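PDB 3EF8: putative Scyalone Dehydratase from Novosphingobium aromaticivorans DSM 12444, which is of unproven function but has an NTF2-like, SnoaL-type fold and may be a lyase related to scytalone dehydratase. Local coordinates for residues R103-T115 with R127-H139. Numbering follows the deposited sequence. Where two conformers were deposited one is given.
Sequences RPDGILYGQYFDT and RRELRTTMTTDYH
Strands 106-119 and 122-136 form an antiparallel beta hairpin. Residues 106-115 and 127-136 lie on its arms, with short loops at one end, and Ile107 to Thr115 pair with Thr136 to Arg127. A classic beta bulge breaks the register where Thr133 and Met134 both face Tyr109. Tyr109 O accepts from Thr133 N at 2.9 Å and from Met134 N at 3.3 Å. On the sheet face of Tyr112, the guanidinium of Arg128 lies flat over one side of the Tyr112 ring, with planes 17° apart. Leu130 CD1 sits 4.1 Å from the centroid of the Tyr112 ring on the opposite side, a CH-pi contact. The bend in Arg128 at chi3 (78°) turns its guanidinium back over that ring. Its side-on grip on Asp114 fixes the rotation: Arg128 NE bonds Asp114 OD1 at 2.9 Å, and Arg128 NH2 bonds Asp114 OD2 at 2.8 Å. Tyr20 also makes a cation-pi contact with Arg128. On the other sheet face, extended Arg131 lays its guanidinium on Phe113, CZ 3.7 Å from the ring centroid. Arg131 NE and NH2 both bond Glu129 OE2, the NE at 2.7 Å, while Arg127 NH2 holds Glu129 OE1. With an alanine at Arg131, the Phe113 ring would probably lose its guanidinium cover on that face, and Glu129 OE2 its charged mate. Back on the Tyr112 face, Leu108 and Leu130 meet tip to tip, and Leu108 CB packs over a face of the Tyr138 ring. Tyr109 packs on Ile96 of the second subunit. This long, bulged hairpin belongs to the curved sheet of the NTF2-like fold.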
loop_
_atom_site.group_PDB
_atom_site.type_symbol
_atom_site.label_atom_id
_atom_site.label_comp_id
_atom_site.label_asym_id
_atom_site.label_seq_id
_atom_site.Cartn_x
_atom_site.Cartn_y
_atom_site.Cartn_z
ATOM N N ARG A 103 17.731 -18.140 7.961
ATOM C CA ARG A 103 16.974 -18.574 6.786
ATOM C C ARG A 103 16.489 -17.322 6.076
ATOM O O ARG A 103 16.448 -16.265 6.703
ATOM C CB ARG A 103 15.777 -19.458 7.184
ATOM C CG ARG A 103 14.876 -18.773 8.207
ATOM C CD ARG A 103 13.740 -19.642 8.752
ATOM N NE ARG A 103 12.826 -20.103 7.717
ATOM C CZ ARG A 103 11.872 -21.001 7.917
ATOM N NH1 ARG A 103 11.715 -21.497 9.114
ATOM N NH2 ARG A 103 11.054 -21.356 6.942
ATOM N N PRO A 104 16.172 -17.441 4.784
ATOM C CA PRO A 104 15.718 -16.268 4.063
ATOM C C PRO A 104 14.459 -15.637 4.684
ATOM O O PRO A 104 13.666 -16.291 5.359
ATOM C CB PRO A 104 15.437 -16.819 2.674
ATOM C CG PRO A 104 16.320 -18.060 2.576
ATOM C CD PRO A 104 16.218 -18.622 3.910
ATOM N N ASP A 105 14.294 -14.353 4.434
ATOM C CA ASP A 105 13.069 -13.708 4.855
ATOM C C ASP A 105 11.849 -14.451 4.299
ATOM O O ASP A 105 11.795 -14.864 3.131
ATOM C CB ASP A 105 13.057 -12.254 4.375
ATOM C CG ASP A 105 14.085 -11.374 5.053
ATOM O OD1 ASP A 105 14.671 -11.708 6.107
ATOM O OD2 ASP A 105 14.268 -10.234 4.552
ATOM N N GLY A 106 10.811 -14.509 5.112
ATOM C CA GLY A 106 9.600 -15.190 4.745
ATOM C C GLY A 106 8.539 -14.168 4.354
ATOM O O GLY A 106 8.312 -13.211 5.090
ATOM N N ILE A 107 7.983 -14.365 3.177
ATOM C CA ILE A 107 7.015 -13.407 2.641
ATOM C C ILE A 107 5.637 -14.022 2.556
ATOM O O ILE A 107 5.474 -15.091 1.991
ATOM C CB ILE A 107 7.393 -12.941 1.214
ATOM C CG1 ILE A 107 8.895 -12.677 1.070
ATOM C CG2 ILE A 107 6.487 -11.729 0.834
ATOM C CD1 ILE A 107 9.465 -11.627 1.936
ATOM N N LEU A 108 4.652 -13.296 3.126
ATOM C CA LEU A 108 3.247 -13.638 3.028
ATOM C C LEU A 108 2.560 -12.592 2.149
ATOM O O LEU A 108 2.680 -11.395 2.377
ATOM C CB LEU A 108 2.571 -13.659 4.408
ATOM C CG LEU A 108 1.021 -13.564 4.385
ATOM C CD1 LEU A 108 0.654 -14.887 3.915
ATOM C CD2 LEU A 108 0.472 -13.283 5.803
ATOM N N TYR A 109 1.874 -13.090 1.136
ATOM C CA TYR A 109 0.965 -12.302 0.289
ATOM C C TYR A 109 -0.431 -12.759 0.628
ATOM O O TYR A 109 -0.752 -13.925 0.435
ATOM C CB TYR A 109 1.228 -12.517 -1.175
ATOM C CG TYR A 109 2.644 -12.300 -1.611
ATOM C CD1 TYR A 109 3.112 -11.054 -2.007
ATOM C CD2 TYR A 109 3.527 -13.376 -1.610
ATOM C CE1 TYR A 109 4.428 -10.874 -2.425
ATOM C CE2 TYR A 109 4.820 -13.219 -2.064
ATOM C CZ TYR A 109 5.268 -11.965 -2.452
ATOM O OH TYR A 109 6.569 -11.810 -2.902
ATOM N N GLY A 110 -1.254 -11.885 1.198
ATOM C CA GLY A 110 -2.510 -12.355 1.727
ATOM C C GLY A 110 -3.670 -11.402 1.530
ATOM O O GLY A 110 -3.504 -10.277 1.022
ATOM N N GLN A 111 -4.820 -11.891 1.926
ATOM C CA GLN A 111 -6.065 -11.128 1.991
ATOM C C GLN A 111 -6.641 -11.284 3.370
ATOM O O GLN A 111 -6.681 -12.414 3.891
ATOM C CB GLN A 111 -7.076 -11.668 0.974
ATOM C CG GLN A 111 -6.557 -11.769 -0.427
ATOM C CD GLN A 111 -7.554 -12.476 -1.367
ATOM O OE1 GLN A 111 -8.506 -13.117 -0.882
ATOM N NE2 GLN A 111 -7.320 -12.403 -2.669
ATOM N N TYR A 112 -7.121 -10.220 3.959
ATOM C CA TYR A 112 -7.874 -10.304 5.181
ATOM C C TYR A 112 -9.334 -10.054 4.949
ATOM O O TYR A 112 -9.690 -9.055 4.355
ATOM C CB TYR A 112 -7.367 -9.296 6.217
ATOM C CG TYR A 112 -6.267 -9.772 7.101
ATOM C CD1 TYR A 112 -6.523 -10.755 8.025
ATOM C CD2 TYR A 112 -5.026 -9.230 7.038
ATOM C CE1 TYR A 112 -5.585 -11.213 8.885
ATOM C CE2 TYR A 112 -4.010 -9.696 7.949
ATOM C CZ TYR A 112 -4.339 -10.667 8.845
ATOM O OH TYR A 112 -3.381 -11.194 9.737
ATOM N N PHE A 113 -10.154 -10.942 5.502
ATOM C CA PHE A 113 -11.602 -10.792 5.520
ATOM C C PHE A 113 -11.968 -10.609 6.981
ATOM O O PHE A 113 -11.925 -11.553 7.760
ATOM C CB PHE A 113 -12.310 -11.971 4.863
ATOM C CG PHE A 113 -12.230 -11.948 3.373
ATOM C CD1 PHE A 113 -11.063 -12.296 2.726
ATOM C CD2 PHE A 113 -13.286 -11.497 2.615
ATOM C CE1 PHE A 113 -10.968 -12.196 1.352
ATOM C CE2 PHE A 113 -13.170 -11.437 1.237
ATOM C CZ PHE A 113 -12.021 -11.799 0.627
ATOM N N ASP A 114 -12.332 -9.400 7.354
ATOM C CA ASP A 114 -12.558 -9.016 8.716
ATOM C C ASP A 114 -13.973 -8.515 8.961
ATOM O O ASP A 114 -14.634 -8.004 8.052
ATOM C CB ASP A 114 -11.595 -7.857 9.086
ATOM C CG ASP A 114 -10.105 -8.204 8.938
ATOM O OD1 ASP A 114 -9.706 -9.354 9.263
ATOM O OD2 ASP A 114 -9.353 -7.267 8.532
ATOM N N THR A 115 -14.445 -8.707 10.189
ATOM C CA THR A 115 -15.571 -7.953 10.720
ATOM C C THR A 115 -15.084 -7.198 11.935
ATOM O O THR A 115 -14.462 -7.794 12.857
ATOM C CB THR A 115 -16.750 -8.882 11.107
ATOM O OG1 THR A 115 -17.206 -9.558 9.925
ATOM C CG2 THR A 115 -17.921 -8.075 11.768
ATOM N N ARG A 127 -13.958 -10.556 14.038
ATOM C CA ARG A 127 -13.447 -11.698 13.313
ATOM C C ARG A 127 -12.375 -11.250 12.332
ATOM O O ARG A 127 -12.518 -10.215 11.707
ATOM C CB ARG A 127 -14.543 -12.439 12.518
ATOM C CG ARG A 127 -13.992 -13.677 11.835
ATOM C CD ARG A 127 -15.105 -14.610 11.277
ATOM N NE ARG A 127 -14.549 -15.565 10.306
ATOM C CZ ARG A 127 -14.047 -16.743 10.653
ATOM N NH1 ARG A 127 -14.044 -17.093 11.933
ATOM N NH2 ARG A 127 -13.541 -17.558 9.752
ATOM N N ARG A 128 -11.297 -12.028 12.244
ATOM C CA ARG A 128 -10.309 -11.909 11.161
ATOM C C ARG A 128 -10.090 -13.251 10.528
ATOM O O ARG A 128 -9.781 -14.236 11.228
ATOM C CB ARG A 128 -8.942 -11.415 11.626
ATOM C CG ARG A 128 -8.928 -10.164 12.382
ATOM C CD ARG A 128 -7.579 -9.480 12.254
ATOM N NE ARG A 128 -7.476 -8.799 10.956
ATOM C CZ ARG A 128 -6.552 -7.919 10.628
ATOM N NH1 ARG A 128 -5.517 -7.698 11.420
ATOM N NH2 ARG A 128 -6.678 -7.256 9.509
ATOM N N GLU A 129 -10.180 -13.296 9.215
ATOM C CA GLU A 129 -9.902 -14.482 8.467
ATOM C C GLU A 129 -8.820 -14.142 7.453
ATOM O O GLU A 129 -9.009 -13.298 6.579
ATOM C CB GLU A 129 -11.135 -15.005 7.763
ATOM C CG GLU A 129 -10.866 -16.168 6.864
ATOM C CD GLU A 129 -12.116 -16.706 6.223
ATOM O OE1 GLU A 129 -13.112 -16.950 6.945
ATOM O OE2 GLU A 129 -12.082 -16.938 5.023
ATOM N N LEU A 130 -7.654 -14.754 7.591
ATOM C CA LEU A 130 -6.570 -14.592 6.632
ATOM C C LEU A 130 -6.683 -15.607 5.570
ATOM O O LEU A 130 -6.775 -16.829 5.873
ATOM C CB LEU A 130 -5.216 -14.743 7.295
ATOM C CG LEU A 130 -4.032 -14.687 6.367
ATOM C CD1 LEU A 130 -3.801 -13.288 5.778
ATOM C CD2 LEU A 130 -2.767 -15.150 7.117
ATOM N N ARG A 131 -6.679 -15.157 4.315
ATOM C CA ARG A 131 -6.620 -16.037 3.153
ATOM C C ARG A 131 -5.259 -15.804 2.510
ATOM O O ARG A 131 -4.844 -14.683 2.312
ATOM C CB ARG A 131 -7.767 -15.790 2.178
ATOM C CG ARG A 131 -9.118 -16.009 2.834
ATOM C CD ARG A 131 -10.252 -15.843 1.845
ATOM N NE ARG A 131 -11.523 -15.912 2.544
ATOM C CZ ARG A 131 -12.693 -15.563 2.023
ATOM N NH1 ARG A 131 -12.774 -15.138 0.767
ATOM N NH2 ARG A 131 -13.778 -15.650 2.763
ATOM N N THR A 132 -4.510 -16.877 2.261
ATOM C CA THR A 132 -3.151 -16.807 1.805
ATOM C C THR A 132 -3.089 -16.966 0.299
ATOM O O THR A 132 -3.400 -18.000 -0.277
ATOM C CB THR A 132 -2.272 -17.863 2.538
ATOM O OG1 THR A 132 -2.268 -17.568 3.940
ATOM C CG2 THR A 132 -0.855 -17.829 2.049
ATOM N N THR A 133 -2.747 -15.879 -0.365
ATOM C CA THR A 133 -2.614 -15.844 -1.804
ATOM C C THR A 133 -1.439 -16.648 -2.267
ATOM O O THR A 133 -1.527 -17.417 -3.219
ATOM C CB THR A 133 -2.468 -14.369 -2.263
ATOM O OG1 THR A 133 -3.535 -13.633 -1.674
ATOM C CG2 THR A 133 -2.472 -14.218 -3.790
HETATM N N MSE A 134 -0.334 -16.483 -1.551
HETATM C CA MSE A 134 0.858 -17.271 -1.745
HETATM C C MSE A 134 1.873 -16.835 -0.744
HETATM O O MSE A 134 1.705 -15.832 -0.054
HETATM C CB MSE A 134 1.393 -17.136 -3.148
HETATM C CG MSE A 134 1.547 -15.754 -3.593
HETATM SE SE MSE A 134 1.375 -15.750 -5.534
HETATM C CE MSE A 134 2.621 -14.402 -5.780
ATOM N N THR A 135 2.945 -17.619 -0.656
ATOM C CA THR A 135 4.044 -17.336 0.268
ATOM C C THR A 135 5.396 -17.698 -0.346
ATOM O O THR A 135 5.487 -18.487 -1.312
ATOM C CB THR A 135 3.931 -18.066 1.612
ATOM O OG1 THR A 135 4.156 -19.475 1.432
ATOM C CG2 THR A 135 2.574 -17.884 2.238
ATOM N N THR A 136 6.423 -17.093 0.222
ATOM C CA THR A 136 7.793 -17.373 -0.177
ATOM C C THR A 136 8.669 -17.554 1.021
ATOM O O THR A 136 8.781 -16.695 1.895
ATOM C CB THR A 136 8.329 -16.193 -1.040
ATOM O OG1 THR A 136 7.466 -16.055 -2.188
ATOM C CG2 THR A 136 9.781 -16.452 -1.515
ATOM N N ASP A 137 9.335 -18.716 1.031
ATOM C CA ASP A 137 10.313 -19.037 2.081
ATOM C C ASP A 137 9.709 -18.910 3.470
ATOM O O ASP A 137 10.383 -18.599 4.446
ATOM C CB ASP A 137 11.553 -18.170 1.935
ATOM C CG ASP A 137 12.360 -18.490 0.690
ATOM O OD1 ASP A 137 12.491 -19.690 0.346
ATOM O OD2 ASP A 137 12.908 -17.575 0.090
ATOM N N TYR A 138 8.418 -19.229 3.555
ATOM C CA TYR A 138 7.656 -18.966 4.748
ATOM C C TYR A 138 7.630 -20.148 5.731
ATOM O O TYR A 138 8.069 -21.272 5.378
ATOM C CB TYR A 138 6.252 -18.568 4.304
ATOM C CG TYR A 138 5.399 -17.835 5.307
ATOM C CD1 TYR A 138 5.833 -16.662 5.900
ATOM C CD2 TYR A 138 4.125 -18.261 5.602
ATOM C CE1 TYR A 138 5.050 -15.983 6.806
ATOM C CE2 TYR A 138 3.324 -17.559 6.500
ATOM C CZ TYR A 138 3.774 -16.429 7.065
ATOM O OH TYR A 138 2.949 -15.772 7.957
ATOM N N HIS A 139 7.152 -19.867 6.932
ATOM C CA HIS A 139 7.249 -20.830 8.080
ATOM C C HIS A 139 5.942 -21.476 8.427
ATOM O O HIS A 139 5.814 -22.220 9.389
ATOM C CB HIS A 139 7.825 -20.152 9.303
ATOM C CG HIS A 139 6.944 -19.085 9.840
ATOM N ND1 HIS A 139 6.780 -17.878 9.196
ATOM C CD2 HIS A 139 6.161 -19.044 10.938
ATOM C CE1 HIS A 139 5.922 -17.141 9.882
ATOM N NE2 HIS A 139 5.531 -17.828 10.941
HETATM O O HOH W 1 12.915 -18.876 5.183
HETATM O O HOH W 2 12.798 -14.895 0.616
HETATM O O HOH W 3 7.925 -14.048 -3.925
HETATM O O HOH W 4 -2.877 -10.935 -1.808
HETATM O O HOH W 5 -10.839 -14.485 -1.365
HETATM O O HOH W 6 -14.230 -13.013 8.465
#